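Probable transcriptional regulator (Pseudomonas aeruginosa, PDB 2ESN) probably regulates transcription by binding DNA through an N-terminal winged helix-turn-helix domain and a small-molecule effector through a C-terminal LysR-type substrate-binding domain. Local coordinates at residues 157-162 with 213-218; 113-118 with 299-304; 56-61 with 65-70; 238-243 with 254-259; 229-234 with 246-251. One frame throughout, in Å; residues are numbered along the deposited sequence.

Contact 1. Residues 157-162 with 213-218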
# COMPACT_ATOMS: atom_id res chain seq x y z
N TYR C 157 4.86 -20.31 -16.82
CA TYR C 157 4.99 -20.50 -18.26
C TYR C 157 4.25 -19.38 -19.04
O TYR C 157 3.41 -18.66 -18.47
CB TYR C 157 4.60 -21.94 -18.68
CG TYR C 157 3.12 -22.40 -18.62
CD1 TYR C 157 2.65 -23.18 -17.54
CD2 TYR C 157 2.24 -22.14 -19.71
CE1 TYR C 157 1.31 -23.66 -17.50
CE2 TYR C 157 0.90 -22.63 -19.71
CZ TYR C 157 0.43 -23.38 -18.59
OH TYR C 157 -0.90 -23.82 -18.57
N ASP C 158 4.61 -19.19 -20.32
CA ASP C 158 3.96 -18.14 -21.14
C ASP C 158 2.76 -18.75 -21.77
O ASP C 158 2.86 -19.80 -22.39
CB ASP C 158 4.84 -17.57 -22.29
CG ASP C 158 6.19 -16.97 -21.82
OD1 ASP C 158 6.27 -16.30 -20.75
OD2 ASP C 158 7.17 -17.18 -22.57
N GLU C 159 1.63 -18.10 -21.60
CA GLU C 159 0.43 -18.45 -22.35
C GLU C 159 0.47 -17.85 -23.77
O GLU C 159 0.23 -16.67 -23.99
CB GLU C 159 -0.84 -18.06 -21.59
CG GLU C 159 -2.12 -18.71 -22.11
CD GLU C 159 -3.36 -18.29 -21.29
OE1 GLU C 159 -3.21 -17.94 -20.08
OE2 GLU C 159 -4.48 -18.33 -21.85
N GLU C 160 0.89 -18.70 -24.70
CA GLU C 160 0.60 -18.59 -26.14
C GLU C 160 0.85 -17.28 -26.92
O GLU C 160 -0.07 -16.46 -27.02
CB GLU C 160 -0.85 -19.03 -26.38
CG GLU C 160 -1.88 -17.94 -26.01
CD GLU C 160 -3.25 -18.21 -26.56
OE1 GLU C 160 -3.60 -19.41 -26.60
OE2 GLU C 160 -3.96 -17.24 -26.95
N HIS C 161 2.06 -17.00 -27.39
CA HIS C 161 3.29 -17.17 -26.67
C HIS C 161 3.42 -15.72 -26.14
O HIS C 161 3.84 -14.81 -26.86
CB HIS C 161 4.42 -17.54 -27.64
CG HIS C 161 4.15 -18.81 -28.40
ND1 HIS C 161 5.11 -19.79 -28.57
CD2 HIS C 161 3.04 -19.25 -29.03
CE1 HIS C 161 4.59 -20.79 -29.28
NE2 HIS C 161 3.34 -20.49 -29.57
N GLU C 162 2.96 -15.53 -24.90
CA GLU C 162 2.83 -14.21 -24.25
C GLU C 162 4.05 -13.35 -24.52
O GLU C 162 5.19 -13.84 -24.49
CB GLU C 162 2.61 -14.37 -22.73
CG GLU C 162 1.15 -14.62 -22.25
CD GLU C 162 1.06 -15.25 -20.83
OE1 GLU C 162 2.11 -15.60 -20.26
OE2 GLU C 162 -0.07 -15.41 -20.27
N SER C 213 -10.93 -18.02 -14.48
CA SER C 213 -11.01 -19.12 -15.42
C SER C 213 -9.71 -19.90 -15.36
O SER C 213 -8.72 -19.34 -14.92
CB SER C 213 -11.21 -18.53 -16.83
OG SER C 213 -9.97 -18.00 -17.26
N GLY C 214 -9.69 -21.15 -15.85
CA GLY C 214 -8.43 -21.97 -15.98
C GLY C 214 -7.77 -21.71 -17.34
O GLY C 214 -8.41 -21.12 -18.25
N VAL C 215 -6.49 -22.07 -17.50
CA VAL C 215 -5.79 -21.84 -18.81
C VAL C 215 -6.47 -22.71 -19.88
O VAL C 215 -6.58 -22.35 -21.05
CB VAL C 215 -4.27 -22.19 -18.73
CG1 VAL C 215 -4.08 -23.64 -18.12
CG2 VAL C 215 -3.61 -22.07 -20.14
N ILE C 216 -6.98 -23.86 -19.46
CA ILE C 216 -7.76 -24.70 -20.38
C ILE C 216 -9.09 -24.07 -20.81
O ILE C 216 -9.59 -24.35 -21.89
CB ILE C 216 -7.96 -26.11 -19.77
CG1 ILE C 216 -6.61 -26.67 -19.31
CG2 ILE C 216 -8.72 -27.05 -20.74
CD1 ILE C 216 -5.60 -26.98 -20.46
N ASP C 217 -9.70 -23.28 -19.93
CA ASP C 217 -11.00 -22.66 -20.23
C ASP C 217 -10.82 -21.63 -21.32
O ASP C 217 -11.61 -21.57 -22.25
CB ASP C 217 -11.59 -21.98 -18.99
CG ASP C 217 -12.02 -22.96 -17.95
OD1 ASP C 217 -11.54 -22.83 -16.80
OD2 ASP C 217 -12.79 -23.91 -18.27
N ARG C 218 -9.81 -20.78 -21.14
CA ARG C 218 -9.32 -19.86 -22.16
C ARG C 218 -9.15 -20.63 -23.48
O ARG C 218 -9.86 -20.33 -24.45
CB ARG C 218 -8.00 -19.23 -21.69
CG ARG C 218 -8.10 -17.75 -21.19
CD ARG C 218 -6.91 -17.32 -20.26
NE ARG C 218 -7.35 -17.52 -18.89
CZ ARG C 218 -6.73 -18.18 -17.90
NH1 ARG C 218 -5.50 -18.68 -18.02
NH2 ARG C 218 -7.37 -18.25 -16.74
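E159 reaches R218, and Y157 reaches V215, where the loop after strand 153-157 passes the start of helix 215-221 in the substrate-binding domain, whose family has the periplasmic-binding-protein fold. The glutamate does so with a stretched chain: CG stands anti to the backbone N (chi1 -165°) and the chain runs straight on, so the side chain crosses that of the arginine at about a right angle. A salt bridge results, with R218 NH1 donating to E159 OE1 over 3.2 Å. The donor comes on the syn side of OE1 but out of the carboxylate plane, and the two flat groups are turned 39° apart. E159 OE2 lies instead against the aliphatic part of the arginine, 3.1 Å from R218 CD. The guanidinium is positioned from its own side of the contact as well: R218 NH2 is bonded to S213 OG at 2.7 Å, NE adds a weak bond to the same hydroxyl, and G214 O lies over one face. R63 of the second subunit packs on this arginine. Behind the glutamate, E159 N donates to E162 OE1, which also pairs with K140. Y157 carries CG between its backbone N and carbonyl carbon (chi1 71°), its hydroxyl hydrogen-bonded to Y178. That OH presses on V215 CG1 at 3.2 Å, while V215 CG2 stands 3.6 Å from Y157 OH and 4.0 Å from E159 CD.

Contact 2. Residues 113-118 with 299-304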
# COMPACT_ATOMS: atom_id res chain seq x y z
N PHE C 113 7.04 -27.62 -6.78
CA PHE C 113 7.17 -29.05 -6.96
C PHE C 113 8.11 -29.45 -8.06
O PHE C 113 8.88 -30.43 -7.90
CB PHE C 113 5.76 -29.68 -7.18
CG PHE C 113 5.80 -31.03 -7.89
CD1 PHE C 113 5.98 -32.21 -7.19
CD2 PHE C 113 5.67 -31.10 -9.27
CE1 PHE C 113 5.99 -33.44 -7.88
CE2 PHE C 113 5.71 -32.29 -9.94
CZ PHE C 113 5.85 -33.48 -9.24
N ALA C 114 8.05 -28.76 -9.20
CA ALA C 114 8.83 -29.17 -10.39
C ALA C 114 10.35 -28.82 -10.24
O ALA C 114 11.23 -29.63 -10.59
CB ALA C 114 8.22 -28.63 -11.72
N LEU C 115 10.62 -27.66 -9.68
CA LEU C 115 11.96 -27.12 -9.51
C LEU C 115 12.68 -27.57 -8.25
O LEU C 115 13.80 -27.97 -8.32
CB LEU C 115 11.90 -25.63 -9.49
CG LEU C 115 13.13 -24.72 -9.85
CD1 LEU C 115 13.37 -23.60 -8.87
CD2 LEU C 115 14.39 -25.32 -10.51
N LEU C 116 12.06 -27.48 -7.09
CA LEU C 116 12.84 -27.64 -5.85
C LEU C 116 13.50 -29.00 -5.63
O LEU C 116 14.64 -29.03 -5.13
CB LEU C 116 12.01 -27.25 -4.62
CG LEU C 116 11.70 -25.74 -4.44
CD1 LEU C 116 11.08 -25.46 -3.02
CD2 LEU C 116 12.92 -24.93 -4.60
N PRO C 117 12.79 -30.14 -5.89
CA PRO C 117 13.43 -31.45 -5.65
C PRO C 117 14.76 -31.64 -6.36
O PRO C 117 15.74 -31.95 -5.68
CB PRO C 117 12.33 -32.46 -6.10
CG PRO C 117 10.96 -31.63 -5.64
CD PRO C 117 11.34 -30.30 -6.24
N PRO C 118 14.81 -31.45 -7.70
CA PRO C 118 16.11 -31.63 -8.33
C PRO C 118 17.11 -30.49 -8.07
O PRO C 118 18.33 -30.73 -8.04
CB PRO C 118 15.78 -31.75 -9.83
CG PRO C 118 14.50 -30.95 -10.04
CD PRO C 118 13.74 -31.14 -8.69
N GLY C 299 22.43 -19.95 -14.61
CA GLY C 299 23.16 -21.11 -15.14
C GLY C 299 22.85 -22.45 -14.45
O GLY C 299 22.93 -23.51 -15.08
N GLN C 300 22.50 -22.40 -13.16
CA GLN C 300 22.14 -23.61 -12.43
C GLN C 300 20.98 -24.34 -13.10
O GLN C 300 21.09 -25.54 -13.36
CB GLN C 300 21.86 -23.36 -10.94
CG GLN C 300 23.10 -23.17 -10.12
CD GLN C 300 24.11 -24.33 -10.27
OE1 GLN C 300 23.87 -25.44 -9.78
NE2 GLN C 300 25.26 -24.07 -10.93
N LEU C 301 19.88 -23.62 -13.40
CA LEU C 301 18.71 -24.25 -14.04
C LEU C 301 18.98 -24.74 -15.47
O LEU C 301 18.23 -25.58 -15.99
CB LEU C 301 17.52 -23.32 -14.02
CG LEU C 301 16.68 -23.33 -12.75
CD1 LEU C 301 17.52 -22.98 -11.56
CD2 LEU C 301 15.44 -22.39 -12.85
N LYS C 302 20.07 -24.26 -16.06
CA LYS C 302 20.32 -24.46 -17.47
C LYS C 302 20.39 -25.92 -17.79
O LYS C 302 19.52 -26.41 -18.52
CB LYS C 302 21.50 -23.63 -18.03
CG LYS C 302 20.96 -22.36 -18.76
CD LYS C 302 21.89 -21.12 -18.81
CE LYS C 302 21.09 -19.94 -19.44
NZ LYS C 302 21.57 -18.49 -19.16
N GLY C 303 21.35 -26.64 -17.21
CA GLY C 303 21.39 -28.07 -17.48
C GLY C 303 20.56 -28.94 -16.54
O GLY C 303 20.52 -30.16 -16.72
N LEU C 304 19.90 -28.32 -15.55
CA LEU C 304 19.13 -29.07 -14.53
C LEU C 304 18.17 -30.20 -15.04
O LEU C 304 17.30 -29.94 -15.85
CB LEU C 304 18.37 -28.10 -13.61
CG LEU C 304 17.76 -28.74 -12.36
CD1 LEU C 304 18.81 -29.32 -11.34
CD2 LEU C 304 16.84 -27.77 -11.70
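L301 and L304 both lean on one methyl of L115, joining helix 293-303, near the end of the LysR-type substrate-binding domain, to helix 109-126, near its beginning. Along the C-terminal segment, Q300 comes first; it does not touch residues 113-118, but its OE1 is bound by R122 further along the partner helix, which supplies a polar tie beside the apolar patch. L301 follows. Its branch point faces L115, with L301 CG 3.8 Å from L115 CD2 and both L301 methyls at much the same distance, so the L115 methyl rests at the fork of the leucine. The two side chains cross at about a right angle, and W173 of strand 168-183 packs on both. One turn on comes L304, its N weakly bonded to L301 O. Its CG, anti to the backbone N (chi1 -168°), is carried toward helix 109-126, and the fork there gives each methyl its own partner: L304 CD2 meets L115 CD2 at 3.7 Å, while L304 CD1 lies 3.6 Å from P118 O and 4.2 Å from P118 CB. P118 belongs to a proline pair whose nitrogens cannot donate to the preceding turn, and the helix kinks there. Carbon-to-carbon dispersion and the burial of leucine therefore carry this meeting, with shape rather than direction setting how the two helices fit.

Contact 3. Residues 56-61 with 65-70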
# COMPACT_ATOMS: atom_id res chain seq x y z
N LEU C 56 35.94 4.24 27.73
CA LEU C 56 35.20 3.26 26.89
C LEU C 56 35.46 1.82 27.36
O LEU C 56 34.51 1.04 27.57
CB LEU C 56 35.61 3.37 25.39
CG LEU C 56 35.37 4.74 24.77
CD1 LEU C 56 35.79 4.73 23.35
CD2 LEU C 56 33.86 5.03 24.85
N PHE C 57 36.75 1.49 27.50
CA PHE C 57 37.18 0.20 28.04
C PHE C 57 38.34 0.40 29.02
O PHE C 57 39.29 1.07 28.70
CB PHE C 57 37.68 -0.74 26.93
CG PHE C 57 36.67 -0.98 25.82
CD1 PHE C 57 36.54 -0.09 24.79
CD2 PHE C 57 35.82 -2.10 25.85
CE1 PHE C 57 35.61 -0.30 23.74
CE2 PHE C 57 34.88 -2.33 24.83
CZ PHE C 57 34.78 -1.44 23.77
N LEU C 58 38.24 -0.25 30.20
CA LEU C 58 39.35 -0.38 31.15
C LEU C 58 40.10 -1.75 31.05
O LEU C 58 39.49 -2.86 31.04
CB LEU C 58 38.83 -0.14 32.57
CG LEU C 58 37.89 1.08 32.73
CD1 LEU C 58 37.07 1.04 34.05
CD2 LEU C 58 38.62 2.45 32.57
N ARG C 59 41.43 -1.67 31.01
CA ARG C 59 42.24 -2.87 30.92
C ARG C 59 42.41 -3.60 32.26
O ARG C 59 42.73 -2.98 33.26
CB ARG C 59 43.59 -2.54 30.29
CG ARG C 59 44.48 -3.73 30.11
CD ARG C 59 45.59 -3.33 29.18
NE ARG C 59 46.91 -3.52 29.77
CZ ARG C 59 47.23 -3.28 31.05
NH1 ARG C 59 46.33 -2.78 31.90
NH2 ARG C 59 48.46 -3.52 31.48
N GLN C 60 42.11 -4.90 32.27
CA GLN C 60 42.47 -5.83 33.37
C GLN C 60 43.24 -6.98 32.75
O GLN C 60 42.60 -7.93 32.24
CB GLN C 60 41.25 -6.53 33.89
CG GLN C 60 40.33 -5.82 34.76
CD GLN C 60 39.19 -6.76 35.06
OE1 GLN C 60 39.38 -7.75 35.80
NE2 GLN C 60 38.00 -6.53 34.44
N GLY C 61 44.55 -6.91 32.74
CA GLY C 61 45.31 -7.95 32.11
C GLY C 61 45.28 -7.71 30.64
O GLY C 61 45.79 -6.68 30.18
N GLN C 65 37.37 -4.19 29.62
CA GLN C 65 36.07 -4.09 30.21
C GLN C 65 35.42 -2.74 29.86
O GLN C 65 35.99 -1.68 30.19
CB GLN C 65 36.21 -4.19 31.72
CG GLN C 65 34.88 -4.26 32.44
CD GLN C 65 33.99 -5.48 32.02
OE1 GLN C 65 34.50 -6.60 31.71
NE2 GLN C 65 32.66 -5.26 32.02
N PRO C 66 34.25 -2.77 29.19
CA PRO C 66 33.52 -1.61 28.72
C PRO C 66 32.97 -0.76 29.88
O PRO C 66 32.43 -1.31 30.84
CB PRO C 66 32.38 -2.21 27.89
CG PRO C 66 32.26 -3.61 28.27
CD PRO C 66 33.59 -4.03 28.79
N THR C 67 33.15 0.56 29.82
CA THR C 67 32.46 1.48 30.76
C THR C 67 30.94 1.32 30.51
O THR C 67 30.53 0.68 29.53
CB THR C 67 32.90 2.96 30.57
OG1 THR C 67 32.60 3.39 29.23
CG2 THR C 67 34.44 3.15 30.84
N GLN C 68 30.13 1.83 31.43
CA GLN C 68 28.65 1.67 31.35
C GLN C 68 28.06 2.47 30.17
O GLN C 68 27.13 2.03 29.50
CB GLN C 68 27.98 1.98 32.70
CG GLN C 68 28.80 2.84 33.71
CD GLN C 68 30.27 2.34 33.97
OE1 GLN C 68 31.24 3.12 33.88
NE2 GLN C 68 30.42 1.06 34.30
N ARG C 69 28.67 3.61 29.90
CA ARG C 69 28.48 4.38 28.66
C ARG C 69 28.63 3.53 27.42
O ARG C 69 27.72 3.49 26.59
CB ARG C 69 29.55 5.48 28.56
CG ARG C 69 29.76 6.24 29.84
CD ARG C 69 28.58 7.14 30.10
NE ARG C 69 28.27 7.93 28.91
CZ ARG C 69 29.03 8.91 28.45
NH1 ARG C 69 28.65 9.56 27.36
NH2 ARG C 69 30.17 9.26 29.04
N ALA C 70 29.79 2.87 27.30
CA ALA C 70 30.17 2.05 26.15
C ALA C 70 29.12 0.96 25.91
O ALA C 70 28.77 0.62 24.76
CB ALA C 70 31.54 1.45 26.34
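F57 and P66 face each other as a non-hydrogen-bonded antiparallel pair, and beside them L58 and Q65 form the hydrogen-bonded pair. L58 N donates to Q65 O at 2.7 Å, and Q65 N returns a nearly straight bond to L58 O (2.9 Å, 175°). A third bond, T67 N to L56 O at 2.7 Å, extends the ladder, although this donor stands above the carbonyl plane; A70 CB also touches L56 O. From its root outward, the phenylalanine meets the partner strand step by step. F57 CB lies 3.8 Å from Q65 O. F57 CD2 comes next, 3.7 Å from P66 CA, and F57 CE2 then reaches P66 CB at 4.0 Å, the ring inclined to the proline. The F57 side chain also packs on L21 and Y22 of helix 15-24, tying the hairpin to the helical body. T67 caps helix 68-87: with chi1 at 60° its OG1 turns back to take a weak bond from A70 N, and it is also hydrogen-bonded to D54. W91 of the third subunit packs on L56. A short antiparallel hairpin running straight into a long helix is the wing of the winged helix-turn-helix DNA-binding domain of LysR-family regulators.

Contact 4. Residues 238-243 with 254-259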
# COMPACT_ATOMS: atom_id res chain seq x y z
N ALA C 238 -3.02 -30.66 -4.47
CA ALA C 238 -4.28 -30.98 -3.80
C ALA C 238 -5.36 -31.36 -4.84
O ALA C 238 -6.21 -32.18 -4.53
CB ALA C 238 -4.74 -29.83 -2.93
N ALA C 239 -5.33 -30.73 -6.01
CA ALA C 239 -6.37 -30.97 -7.05
C ALA C 239 -6.33 -32.42 -7.54
O ALA C 239 -7.37 -33.01 -7.82
CB ALA C 239 -6.14 -30.04 -8.24
N LEU C 240 -5.14 -32.95 -7.65
CA LEU C 240 -4.90 -34.33 -8.08
C LEU C 240 -5.54 -35.26 -7.06
O LEU C 240 -6.26 -36.19 -7.45
CB LEU C 240 -3.38 -34.58 -8.25
CG LEU C 240 -2.83 -33.98 -9.54
CD1 LEU C 240 -1.33 -33.75 -9.47
CD2 LEU C 240 -3.13 -34.90 -10.72
N PHE C 241 -5.42 -34.98 -5.77
CA PHE C 241 -6.16 -35.81 -4.79
C PHE C 241 -7.67 -35.64 -4.86
O PHE C 241 -8.44 -36.61 -4.65
CB PHE C 241 -5.70 -35.59 -3.34
CG PHE C 241 -4.35 -36.21 -3.05
CD1 PHE C 241 -3.20 -35.44 -3.11
CD2 PHE C 241 -4.28 -37.59 -2.72
CE1 PHE C 241 -1.93 -36.03 -2.81
CE2 PHE C 241 -3.05 -38.21 -2.46
CZ PHE C 241 -1.87 -37.43 -2.49
N LEU C 242 -8.11 -34.42 -5.14
CA LEU C 242 -9.53 -34.19 -5.34
C LEU C 242 -10.10 -35.08 -6.48
O LEU C 242 -11.13 -35.74 -6.34
CB LEU C 242 -9.76 -32.69 -5.65
CG LEU C 242 -11.18 -32.33 -6.19
CD1 LEU C 242 -12.27 -32.62 -5.10
CD2 LEU C 242 -11.20 -30.86 -6.58
N ALA C 243 -9.43 -35.08 -7.61
CA ALA C 243 -9.77 -35.95 -8.77
C ALA C 243 -9.83 -37.46 -8.50
O ALA C 243 -10.61 -38.18 -9.17
CB ALA C 243 -8.81 -35.67 -9.88
N ARG C 254 1.36 -33.14 -16.80
CA ARG C 254 1.74 -34.55 -16.76
C ARG C 254 2.83 -34.91 -15.72
O ARG C 254 2.73 -35.90 -14.97
CB ARG C 254 2.07 -35.06 -18.17
CG ARG C 254 2.29 -36.60 -18.23
CD ARG C 254 2.83 -36.99 -19.61
NE ARG C 254 3.04 -38.45 -19.78
CZ ARG C 254 4.20 -39.14 -19.59
NH1 ARG C 254 4.24 -40.44 -19.80
NH2 ARG C 254 5.32 -38.56 -19.16
N HIS C 255 3.83 -34.05 -15.59
CA HIS C 255 4.87 -34.30 -14.62
C HIS C 255 4.25 -34.44 -13.25
O HIS C 255 4.67 -35.30 -12.51
CB HIS C 255 5.85 -33.09 -14.61
CG HIS C 255 7.09 -33.31 -13.78
ND1 HIS C 255 7.99 -34.34 -14.03
CD2 HIS C 255 7.61 -32.60 -12.75
CE1 HIS C 255 8.99 -34.25 -13.17
NE2 HIS C 255 8.78 -33.22 -12.38
N ALA C 256 3.27 -33.59 -12.88
CA ALA C 256 2.64 -33.70 -11.55
C ALA C 256 1.66 -34.90 -11.40
O ALA C 256 1.63 -35.63 -10.37
CB ALA C 256 1.97 -32.36 -11.15
N ALA C 257 0.84 -35.10 -12.42
CA ALA C 257 -0.13 -36.16 -12.40
C ALA C 257 0.59 -37.51 -12.31
O ALA C 257 0.17 -38.41 -11.54
CB ALA C 257 -1.04 -36.08 -13.69
N ARG C 258 1.66 -37.69 -13.10
CA ARG C 258 2.48 -38.92 -12.95
C ARG C 258 3.05 -39.15 -11.57
O ARG C 258 3.05 -40.27 -11.12
CB ARG C 258 3.64 -38.94 -13.92
CG ARG C 258 3.22 -39.11 -15.34
CD ARG C 258 4.44 -39.10 -16.27
NE ARG C 258 4.62 -40.45 -16.77
CZ ARG C 258 5.30 -41.43 -16.16
NH1 ARG C 258 5.35 -42.63 -16.73
NH2 ARG C 258 5.95 -41.22 -15.00
N ALA C 259 3.54 -38.11 -10.91
CA ALA C 259 4.04 -38.23 -9.52
C ALA C 259 2.97 -38.63 -8.49
O ALA C 259 3.24 -39.22 -7.42
CB ALA C 259 4.68 -36.91 -9.11
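L240 bridges to A256 and A257, bringing together two helices of the substrate-binding domain: helix 236-244, which connects two parallel strands in a beta-alpha-beta crossover, and helix 254-264, which follows the second of them directly. Apolar contacts come first. Only this leucine bears the load from its segment, and its CG is anti to the carbonyl carbon (chi1 -77°), which sends the forked end out to the neighbouring helix. One branch goes to each alanine, CD1 to A256 and CD2 to A257, and the small methyl groups let the backbones come close, 6.7 Å between the CA atoms of L240 and A257. The leucine is buried further by L260 and L266. Contacts with the main chain form the second kind: L240 CD1 lies 3.6 Å from A256 O, and L240 CD2 lies 3.7 Å from A257 CA, so the leucine rests on the helix surface itself as much as on its side chains. Aromatic contacts come third and link the subunits, for the neighbouring F241 meets F113 of the second subunit edge-to-face, while A259 packs on F241 of that chain. Within the leucine-alanine contact, the methyl pairs are L240 CD1 with A256 CB at 4.0 Å and L240 CD2 with A257 CB at 3.8 Å.

Contact 5. Residues 229-234 with 246-251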
# COMPACT_ATOMS: atom_id res chain seq x y z
N VAL C 229 -17.76 -26.42 -14.23
CA VAL C 229 -16.74 -26.41 -13.20
C VAL C 229 -17.33 -26.63 -11.86
O VAL C 229 -18.23 -25.87 -11.46
CB VAL C 229 -15.95 -25.05 -13.24
CG1 VAL C 229 -15.04 -24.92 -12.03
CG2 VAL C 229 -15.18 -24.91 -14.60
N ALA C 230 -16.85 -27.63 -11.11
CA ALA C 230 -17.29 -27.83 -9.73
C ALA C 230 -16.41 -27.13 -8.69
O ALA C 230 -16.91 -26.64 -7.69
CB ALA C 230 -17.33 -29.32 -9.44
N VAL C 231 -15.08 -27.12 -8.89
CA VAL C 231 -14.14 -26.55 -7.92
C VAL C 231 -13.02 -25.82 -8.66
O VAL C 231 -12.48 -26.36 -9.62
CB VAL C 231 -13.48 -27.69 -7.03
CG1 VAL C 231 -12.56 -27.10 -5.93
CG2 VAL C 231 -14.54 -28.60 -6.38
N GLN C 232 -12.65 -24.62 -8.17
CA GLN C 232 -11.42 -23.95 -8.57
C GLN C 232 -10.54 -23.92 -7.34
O GLN C 232 -11.04 -23.70 -6.23
CB GLN C 232 -11.68 -22.51 -9.03
CG GLN C 232 -12.36 -22.45 -10.39
CD GLN C 232 -12.91 -21.03 -10.76
OE1 GLN C 232 -12.96 -20.67 -11.95
NE2 GLN C 232 -13.38 -20.30 -9.78
N LEU C 233 -9.24 -24.13 -7.52
CA LEU C 233 -8.29 -24.04 -6.36
C LEU C 233 -6.95 -23.74 -6.95
O LEU C 233 -6.75 -23.93 -8.14
CB LEU C 233 -8.23 -25.35 -5.52
CG LEU C 233 -7.74 -26.68 -6.14
CD1 LEU C 233 -7.55 -27.77 -5.03
CD2 LEU C 233 -8.69 -27.20 -7.25
N PRO C 234 -6.07 -23.15 -6.16
CA PRO C 234 -4.80 -22.67 -6.67
C PRO C 234 -3.71 -23.76 -6.73
O PRO C 234 -2.64 -23.54 -7.32
CB PRO C 234 -4.42 -21.57 -5.64
CG PRO C 234 -5.47 -21.59 -4.58
CD PRO C 234 -6.28 -22.79 -4.73
N THR C 246 -13.31 -38.22 -6.58
CA THR C 246 -14.57 -37.84 -7.17
C THR C 246 -14.65 -38.24 -8.61
O THR C 246 -13.67 -38.81 -9.20
CB THR C 246 -14.73 -36.29 -7.13
OG1 THR C 246 -13.65 -35.76 -7.90
CG2 THR C 246 -14.69 -35.72 -5.71
N ASP C 247 -15.81 -37.89 -9.21
CA ASP C 247 -15.95 -38.15 -10.62
C ASP C 247 -15.43 -36.98 -11.43
O ASP C 247 -15.48 -37.01 -12.69
CB ASP C 247 -17.40 -38.50 -11.01
CG ASP C 247 -17.89 -39.74 -10.26
OD1 ASP C 247 -17.03 -40.54 -9.82
OD2 ASP C 247 -19.10 -39.91 -10.07
N PHE C 248 -14.85 -36.01 -10.74
CA PHE C 248 -14.38 -34.82 -11.47
C PHE C 248 -13.19 -35.09 -12.31
O PHE C 248 -12.28 -35.82 -11.90
CB PHE C 248 -14.11 -33.66 -10.53
CG PHE C 248 -15.25 -33.32 -9.60
CD1 PHE C 248 -15.00 -32.62 -8.46
CD2 PHE C 248 -16.57 -33.63 -9.90
CE1 PHE C 248 -16.00 -32.24 -7.58
CE2 PHE C 248 -17.63 -33.27 -9.01
CZ PHE C 248 -17.35 -32.57 -7.87
N LEU C 249 -13.11 -34.41 -13.46
CA LEU C 249 -11.95 -34.47 -14.28
C LEU C 249 -11.02 -33.26 -14.02
O LEU C 249 -11.50 -32.17 -13.65
CB LEU C 249 -12.38 -34.52 -15.73
CG LEU C 249 -13.29 -35.73 -16.12
CD1 LEU C 249 -13.49 -35.74 -17.62
CD2 LEU C 249 -12.62 -37.03 -15.70
N LEU C 250 -9.71 -33.44 -14.22
CA LEU C 250 -8.76 -32.39 -13.99
C LEU C 250 -7.81 -32.41 -15.17
O LEU C 250 -7.35 -33.47 -15.55
CB LEU C 250 -7.99 -32.59 -12.67
CG LEU C 250 -6.69 -31.77 -12.47
CD1 LEU C 250 -7.01 -30.27 -12.20
CD2 LEU C 250 -5.85 -32.34 -11.30
N THR C 251 -7.51 -31.26 -15.74
CA THR C 251 -6.57 -31.22 -16.90
C THR C 251 -5.30 -30.53 -16.38
O THR C 251 -5.34 -29.34 -16.04
CB THR C 251 -7.20 -30.47 -18.10
OG1 THR C 251 -8.57 -30.95 -18.30
CG2 THR C 251 -6.27 -30.62 -19.37
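A230 and F248 approach with their CA atoms 7.8 Å apart, where the chain turns a corner at A230. Consistent with that corner, consecutive residues A230 and V231 both direct their CB atoms toward the other segment. The methyl of A230 sits over one face of the F248 ring in a CH-pi contact, its CB 3.8 Å from the ring centroid and 21° off the normal. The closest single approach is to the far end of the ring, A230 CB to F248 CZ at 3.6 Å. V231 meets the same ring obliquely, its CG2 lying 4.1 Å from F248 CE1. With CG anti to the carbonyl carbon (chi1 -53°), F248 hangs its ring toward A230 and V231. Strands 228-233 and 249-253 are the ends of a beta-alpha-beta crossover by way of helix 236-244, with strand 202-206 inserted between them and parallel to both. On the opposite face of the ring lies T246 CB, 3.8 Å above the plane, so the aromatic is flanked by a methyl and a threonine. That threonine also makes an ST turn: F248 N donates to T246 OG1 at 3.1 Å, and the hydroxyl is further bonded to L242 O. V231 and Q232 pair in a parallel ladder with a strand of the second subunit, which carries the sheet across the interface.

Four of the contacts belong to the substrate-binding domain, and contact 3 stands apart in the DNA-binding domain, its centre 67 Å from that of contact 1. Contacts 4 and 5 interleave along the chain and share a core, with centres 11 Å apart: L250 packs on helix 236-244, and L242 touches V231. Contact 1 adjoins contact 5 through I216 and T251, centres 17 Å apart. On another side, contact 2 meets contact 4 where F113 packs on H255, A256 and A259, centres 20 Å apart; its segments enclose contacts 1, 4 and 5 in sequence. All four touch the second subunit, whereas contact 3 touches the third.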